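Local atomic coordinates of HcgC (PDB entry 5O4J), a protein that acts as a SAM-dependent C-methyltransferase on a pyridinol precursor, a step in making the iron-guanylylpyridinol cofactor of [Fe]-hydrogenase. Residues A[209-214]-A[222-227]; A[22-27]-A[248-253]. All blocks are in the same frame, centred on the assembly; numbering follows the deposited sequence.

Contact 1. Residues A[209-214]-A[222-227]; sequences EGTVFH and LTELNM. With SAH (S-adenosyl-L-homocysteine), chain E.
Thr211 and Glu224 approach each other from opposite directions between two consecutive short helices, 208-213 and 218-225, joined by a short connection beside the S-adenosyl-L-homocysteine site of this Rossmann-type methyltransferase. The threonine hydroxyl donates to the carboxylate, OG1 of Thr211 lying 2.8 Å from OE1 of Glu224, and it arrives on the syn lone pair of that oxygen, the side of OE2. The methyl group follows the hydroxyl in: CG2 of Thr211 rests 3.5 Å from the same OE1 of Glu224. With OG1 beside the backbone N (chi1 -50°) and CG2 anti to it, both branches of Thr211 are turned to the carboxylate. The glutamate reaches across with an extended chain. Its other oxygen, OE2, forms salt bridges with Lys206 and Lys220, so one carboxylate joins Thr211, Lys206 just before helix 208-213, and Lys220 on Glu224's own helix, and the two lysines would be expected to keep it ionised. Two residues further along the first helix, Phe213 turns to S-adenosyl-L-homocysteine. Tyr51 meets this ring edge-to-face, and CG1 of Val212 sits over one face, 3.5 Å above the plane and displaced toward the rim. The ring's edge meets the ribose, with CZ of Phe213 3.7 Å from O3' of SAH and CE1 of Phe213 3.6 Å from O2' of SAH.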
loop_
_atom_site.group_PDB
_atom_site.type_symbol
_atom_site.label_atom_id
_atom_site.label_comp_id
_atom_site.label_asym_id
_atom_site.label_seq_id
_atom_site.Cartn_x
_atom_site.Cartn_y
_atom_site.Cartn_z
ATOM N N GLU A 209 -22.327 -12.180 1.505
ATOM C CA GLU A 209 -22.516 -13.319 2.388
ATOM C C GLU A 209 -23.817 -13.195 3.181
ATOM O O GLU A 209 -24.517 -14.192 3.405
ATOM C CB GLU A 209 -21.295 -13.408 3.298
ATOM C CG GLU A 209 -21.345 -14.394 4.424
ATOM C CD GLU A 209 -20.141 -14.235 5.331
ATOM O OE1 GLU A 209 -19.007 -14.385 4.825
ATOM O OE2 GLU A 209 -20.325 -13.919 6.530
ATOM N N GLY A 210 -24.159 -11.971 3.601
ATOM C CA GLY A 210 -25.406 -11.756 4.315
ATOM C C GLY A 210 -26.627 -12.094 3.482
ATOM O O GLY A 210 -27.616 -12.627 3.994
ATOM N N THR A 211 -26.586 -11.776 2.186
ATOM C CA THR A 211 -27.707 -12.122 1.318
ATOM C C THR A 211 -27.966 -13.623 1.340
ATOM O O THR A 211 -29.119 -14.065 1.341
ATOM C CB THR A 211 -27.419 -11.650 -0.104
ATOM O OG1 THR A 211 -27.008 -10.277 -0.068
ATOM C CG2 THR A 211 -28.642 -11.809 -0.978
ATOM N N VAL A 212 -26.901 -14.422 1.394
ATOM C CA VAL A 212 -27.044 -15.875 1.379
ATOM C C VAL A 212 -27.464 -16.401 2.744
ATOM O O VAL A 212 -28.357 -17.248 2.841
ATOM C CB VAL A 212 -25.734 -16.548 0.929
ATOM C CG1 VAL A 212 -25.878 -18.067 1.000
ATOM C CG2 VAL A 212 -25.372 -16.130 -0.482
ATOM N N PHE A 213 -26.789 -15.964 3.810
ATOM C CA PHE A 213 -26.899 -16.646 5.096
ATOM C C PHE A 213 -27.791 -15.952 6.107
ATOM O O PHE A 213 -28.239 -16.609 7.048
ATOM C CB PHE A 213 -25.512 -16.841 5.702
ATOM C CG PHE A 213 -24.701 -17.806 4.935
ATOM C CD1 PHE A 213 -24.862 -19.159 5.146
ATOM C CD2 PHE A 213 -23.843 -17.370 3.931
ATOM C CE1 PHE A 213 -24.159 -20.069 4.400
ATOM C CE2 PHE A 213 -23.126 -18.282 3.179
ATOM C CZ PHE A 213 -23.285 -19.632 3.407
ATOM N N HIS A 214 -28.045 -14.657 5.952
ATOM C CA HIS A 214 -28.941 -13.934 6.843
ATOM C C HIS A 214 -30.296 -13.674 6.203
ATOM O O HIS A 214 -31.320 -14.045 6.772
ATOM C CB HIS A 214 -28.273 -12.627 7.272
ATOM C CG HIS A 214 -26.990 -12.836 8.012
ATOM N ND1 HIS A 214 -26.047 -11.844 8.170
ATOM C CD2 HIS A 214 -26.489 -13.936 8.626
ATOM C CE1 HIS A 214 -25.025 -12.321 8.860
ATOM N NE2 HIS A 214 -25.267 -13.588 9.144
ATOM N N LEU A 222 -27.190 -14.270 -6.356
ATOM C CA LEU A 222 -26.690 -14.453 -7.713
ATOM C C LEU A 222 -26.917 -13.204 -8.550
ATOM O O LEU A 222 -26.076 -12.857 -9.387
ATOM C CB LEU A 222 -27.345 -15.673 -8.349
ATOM C CG LEU A 222 -27.070 -16.978 -7.594
ATOM C CD1 LEU A 222 -27.875 -18.120 -8.191
ATOM C CD2 LEU A 222 -25.581 -17.311 -7.587
ATOM N N THR A 223 -28.044 -12.513 -8.334
ATOM C CA THR A 223 -28.286 -11.245 -9.017
ATOM C C THR A 223 -27.247 -10.213 -8.623
ATOM O O THR A 223 -26.731 -9.478 -9.477
ATOM C CB THR A 223 -29.683 -10.721 -8.688
ATOM O OG1 THR A 223 -30.657 -11.648 -9.176
ATOM C CG2 THR A 223 -29.916 -9.337 -9.309
ATOM N N GLU A 224 -26.922 -10.150 -7.330
ATOM C CA GLU A 224 -25.921 -9.205 -6.863
ATOM C C GLU A 224 -24.572 -9.456 -7.521
ATOM O O GLU A 224 -23.818 -8.503 -7.753
ATOM C CB GLU A 224 -25.823 -9.273 -5.343
ATOM C CG GLU A 224 -27.024 -8.615 -4.697
ATOM C CD GLU A 224 -27.122 -8.852 -3.212
ATOM O OE1 GLU A 224 -26.375 -9.708 -2.688
ATOM O OE2 GLU A 224 -27.941 -8.152 -2.572
ATOM N N LEU A 225 -24.242 -10.718 -7.824
ATOM C CA LEU A 225 -22.966 -11.005 -8.471
ATOM C C LEU A 225 -22.955 -10.569 -9.928
ATOM O O LEU A 225 -21.878 -10.402 -10.504
ATOM C CB LEU A 225 -22.645 -12.500 -8.389
ATOM C CG LEU A 225 -22.522 -13.142 -7.003
ATOM C CD1 LEU A 225 -22.099 -14.585 -7.174
ATOM C CD2 LEU A 225 -21.545 -12.388 -6.131
ATOM N N ASN A 226 -24.128 -10.375 -10.526
ATOM C CA ASN A 226 -24.249 -10.026 -11.941
ATOM C C ASN A 226 -24.132 -8.510 -12.131
ATOM O O ASN A 226 -25.018 -7.841 -12.664
ATOM C CB ASN A 226 -25.577 -10.547 -12.481
ATOM C CG ASN A 226 -25.648 -10.517 -13.990
ATOM O OD1 ASN A 226 -24.628 -10.592 -14.672
ATOM N ND2 ASN A 226 -26.863 -10.416 -14.522
ATOM N N MET A 227 -23.019 -7.980 -11.646
ATOM C CA MET A 227 -22.760 -6.550 -11.574
ATOM C C MET A 227 -21.280 -6.332 -11.850
ATOM O O MET A 227 -20.446 -7.139 -11.433
ATOM C CB MET A 227 -23.135 -5.984 -10.194
ATOM C CG MET A 227 -22.711 -4.544 -9.939
ATOM S SD MET A 227 -23.370 -3.395 -11.163
ATOM C CE MET A 227 -22.592 -1.861 -10.653
HETATM N N SAH E . -14.249 -22.436 1.645
HETATM C CA SAH E . -15.504 -22.068 0.923
HETATM C CB SAH E . -16.427 -21.295 1.864
HETATM C CG SAH E . -17.142 -22.228 2.839
HETATM S SD SAH E . -18.323 -21.362 3.842
HETATM C C SAH E . -15.227 -21.214 -0.281
HETATM O O SAH E . -16.197 -20.810 -0.968
HETATM O OXT SAH E . -14.046 -20.937 -0.531
HETATM C "C5'" SAH E . -19.034 -22.687 4.773
HETATM C "C4'" SAH E . -20.073 -23.483 3.990
HETATM O "O4'" SAH E . -20.220 -24.767 4.610
HETATM C "C3'" SAH E . -21.442 -22.834 4.060
HETATM O "O3'" SAH E . -22.227 -23.153 2.900
HETATM C "C2'" SAH E . -22.008 -23.452 5.316
HETATM O "O2'" SAH E . -23.435 -23.397 5.413
HETATM C "C1'" SAH E . -21.516 -24.876 5.205
HETATM N N9 SAH E . -21.338 -25.553 6.499
HETATM C C8 SAH E . -20.848 -25.014 7.638
HETATM N N7 SAH E . -20.801 -25.963 8.607
HETATM C C5 SAH E . -21.246 -27.114 8.065
HETATM C C6 SAH E . -21.444 -28.500 8.530
HETATM N N6 SAH E . -21.150 -28.836 9.807
HETATM N N1 SAH E . -21.930 -29.393 7.647
HETATM C C2 SAH E . -22.219 -29.073 6.377
HETATM N N3 SAH E . -22.069 -27.833 5.882
HETATM C C4 SAH E . -21.593 -26.841 6.675
#

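Contact 2. Residues A[22-27]-A[248-253]; sequences VSDVVE and KNISRV
Asp24 and Val25, on the long helix 18-37, pack against Ile250 and Val253, where helix 239-251 gives way to strand 253-259, the outermost strand, within this chain, of the mixed sheet of this Rossmann-type fold, antiparallel to its neighbour 159-167. No hydrogen bond crosses between the two segments, and the contact rests on side-chain packing at two points. At the first, a carboxylate lies against a branched aliphatic chain: the side chains of Asp24 and Ile250 cross at about a right angle, and CG2 of Ile250 sits 3.4 Å from OD2 and 3.7 Å from CB of Asp24. The end of the isoleucine adds a looser touch, CD1 of Ile250 to OD2 of Asp24 at 4.0 Å. Ile250 offers its CG2 because that methyl is anti to the backbone N, while CG1 lies beside it (chi1 -65°). At the second point the interaction is purely apolar, valine methyl against valine methyl, with CG2 of Val25 and CG2 of Val253 4.2 Å apart. Helix 177-193 adds to this layer, Thr177 touching Val25 and Ile184 touching Val253. Thr177 bonds S-adenosyl-L-homocysteine through its backbone N, and the side chain of Val25 lies about 7 Å from that ligand. Polar bonds finish the join: Lys28, on helix 18-37, donates through NZ to the backbone carbonyls of Ile250 and Val253. Inside 248-253, OG of Ser251 reaches back to O of Lys248 at 2.7 Å, the donor tilted 24° from the carbonyl plane.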
loop_
_atom_site.group_PDB
_atom_site.type_symbol
_atom_site.label_atom_id
_atom_site.label_comp_id
_atom_site.label_asym_id
_atom_site.label_seq_id
_atom_site.Cartn_x
_atom_site.Cartn_y
_atom_site.Cartn_z
ATOM N N VAL A 22 -15.663 -14.725 -9.317
ATOM C CA VAL A 22 -16.054 -15.929 -8.586
ATOM C C VAL A 22 -15.794 -17.155 -9.448
ATOM O O VAL A 22 -15.136 -18.120 -9.024
ATOM C CB VAL A 22 -17.532 -15.836 -8.170
ATOM C CG1 VAL A 22 -18.015 -17.164 -7.552
ATOM C CG2 VAL A 22 -17.735 -14.689 -7.204
ATOM N N SER A 23 -16.297 -17.119 -10.684
ATOM C CA SER A 23 -16.156 -18.248 -11.597
ATOM C C SER A 23 -14.695 -18.644 -11.770
ATOM O O SER A 23 -14.344 -19.827 -11.692
ATOM C CB SER A 23 -16.779 -17.893 -12.951
ATOM O OG SER A 23 -16.672 -18.966 -13.865
ATOM N N ASP A 24 -13.826 -17.661 -12.020
ATOM C CA ASP A 24 -12.415 -17.974 -12.240
ATOM C C ASP A 24 -11.801 -18.631 -11.008
ATOM O O ASP A 24 -11.075 -19.624 -11.126
ATOM C CB ASP A 24 -11.643 -16.711 -12.620
ATOM C CG ASP A 24 -12.060 -16.151 -13.973
ATOM O OD1 ASP A 24 -12.689 -16.893 -14.760
ATOM O OD2 ASP A 24 -11.762 -14.969 -14.251
ATOM N N VAL A 25 -12.121 -18.130 -9.815
ATOM C CA VAL A 25 -11.566 -18.706 -8.591
ATOM C C VAL A 25 -12.094 -20.118 -8.370
ATOM O O VAL A 25 -11.324 -21.038 -8.075
ATOM C CB VAL A 25 -11.862 -17.810 -7.376
ATOM C CG1 VAL A 25 -11.504 -18.533 -6.080
ATOM C CG2 VAL A 25 -11.094 -16.495 -7.501
ATOM N N VAL A 26 -13.410 -20.316 -8.487
ATOM C CA VAL A 26 -13.950 -21.643 -8.215
ATOM C C VAL A 26 -13.443 -22.637 -9.246
ATOM O O VAL A 26 -13.208 -23.806 -8.924
ATOM C CB VAL A 26 -15.495 -21.631 -8.138
ATOM C CG1 VAL A 26 -15.983 -20.604 -7.106
ATOM C CG2 VAL A 26 -16.124 -21.365 -9.482
ATOM N N GLU A 27 -13.233 -22.197 -10.489
ATOM C CA GLU A 27 -12.673 -23.092 -11.501
ATOM C C GLU A 27 -11.256 -23.518 -11.136
ATOM O O GLU A 27 -10.893 -24.697 -11.274
ATOM C CB GLU A 27 -12.701 -22.409 -12.871
ATOM C CG GLU A 27 -12.131 -23.265 -14.002
ATOM C CD GLU A 27 -12.162 -22.564 -15.354
ATOM O OE1 GLU A 27 -12.509 -23.228 -16.351
ATOM O OE2 GLU A 27 -11.845 -21.355 -15.419
ATOM N N LYS A 248 -5.198 -9.229 -14.387
ATOM C CA LYS A 248 -3.916 -9.555 -13.765
ATOM C C LYS A 248 -4.104 -10.006 -12.326
ATOM O O LYS A 248 -3.491 -10.987 -11.882
ATOM C CB LYS A 248 -2.985 -8.345 -13.833
ATOM C CG LYS A 248 -1.687 -8.468 -13.036
ATOM C CD LYS A 248 -0.862 -7.189 -13.147
ATOM C CE LYS A 248 -1.489 -6.015 -12.391
ATOM N NZ LYS A 248 -0.702 -4.765 -12.590
ATOM N N ASN A 249 -4.964 -9.320 -11.579
ATOM C CA ASN A 249 -5.160 -9.708 -10.189
ATOM C C ASN A 249 -5.892 -11.038 -10.072
ATOM O O ASN A 249 -5.595 -11.827 -9.170
ATOM C CB ASN A 249 -5.882 -8.599 -9.439
ATOM C CG ASN A 249 -4.919 -7.589 -8.890
ATOM O OD1 ASN A 249 -4.068 -7.935 -8.076
ATOM N ND2 ASN A 249 -5.025 -6.352 -9.334
ATOM N N ILE A 250 -6.835 -11.317 -10.979
ATOM C CA ILE A 250 -7.462 -12.635 -11.019
ATOM C C ILE A 250 -6.415 -13.717 -11.263
ATOM O O ILE A 250 -6.447 -14.784 -10.639
ATOM C CB ILE A 250 -8.565 -12.676 -12.094
ATOM C CG1 ILE A 250 -9.702 -11.731 -11.713
ATOM C CG2 ILE A 250 -9.088 -14.119 -12.273
ATOM C CD1 ILE A 250 -10.625 -11.383 -12.852
ATOM N N SER A 251 -5.470 -13.464 -12.174
ATOM C CA SER A 251 -4.478 -14.481 -12.519
ATOM C C SER A 251 -3.528 -14.797 -11.369
ATOM O O SER A 251 -2.876 -15.849 -11.390
ATOM C CB SER A 251 -3.662 -14.051 -13.747
ATOM O OG SER A 251 -2.732 -13.035 -13.418
ATOM N N ARG A 252 -3.445 -13.933 -10.354
ATOM C CA ARG A 252 -2.547 -14.223 -9.241
ATOM C C ARG A 252 -3.065 -15.359 -8.372
ATOM O O ARG A 252 -2.282 -15.952 -7.614
ATOM C CB ARG A 252 -2.332 -12.965 -8.399
ATOM C CG ARG A 252 -1.599 -11.857 -9.140
ATOM C CD ARG A 252 -1.252 -10.725 -8.188
ATOM N NE ARG A 252 -0.354 -9.744 -8.794
ATOM C CZ ARG A 252 0.945 -9.927 -8.995
ATOM N NH1 ARG A 252 1.664 -8.958 -9.551
ATOM N NH2 ARG A 252 1.529 -11.071 -8.655
ATOM N N VAL A 253 -4.353 -15.692 -8.463
ATOM C CA VAL A 253 -4.892 -16.777 -7.650
ATOM C C VAL A 253 -4.267 -18.090 -8.093
ATOM O O VAL A 253 -4.219 -18.410 -9.290
ATOM C CB VAL A 253 -6.423 -16.827 -7.734
ATOM C CG1 VAL A 253 -6.975 -18.007 -6.934
ATOM C CG2 VAL A 253 -7.013 -15.525 -7.217
#

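Overall arrangement
Along the chain the order is 22-27, 209-214, 222-227, 248-253, so the two segments of contact 1 fall between those of contact 2. Contact 1 is local, joining neighbouring helices 208-213 and 218-225, whereas contact 2 brings together parts of the chain more than 200 residues apart. Their centres are 19 Å apart and their nearest atoms about 4 Å, without touching. Helix 18-37 connects them: it supplies one side of contact 2, and its start, at Ile18 and Lys19, packs on Leu225. Contact 1 reaches the S-adenosyl-L-homocysteine pocket directly, through Phe213 at the ribose; contact 2 lies further out, Val25 neighbouring the ligand-binding residues Thr177 and Lys29.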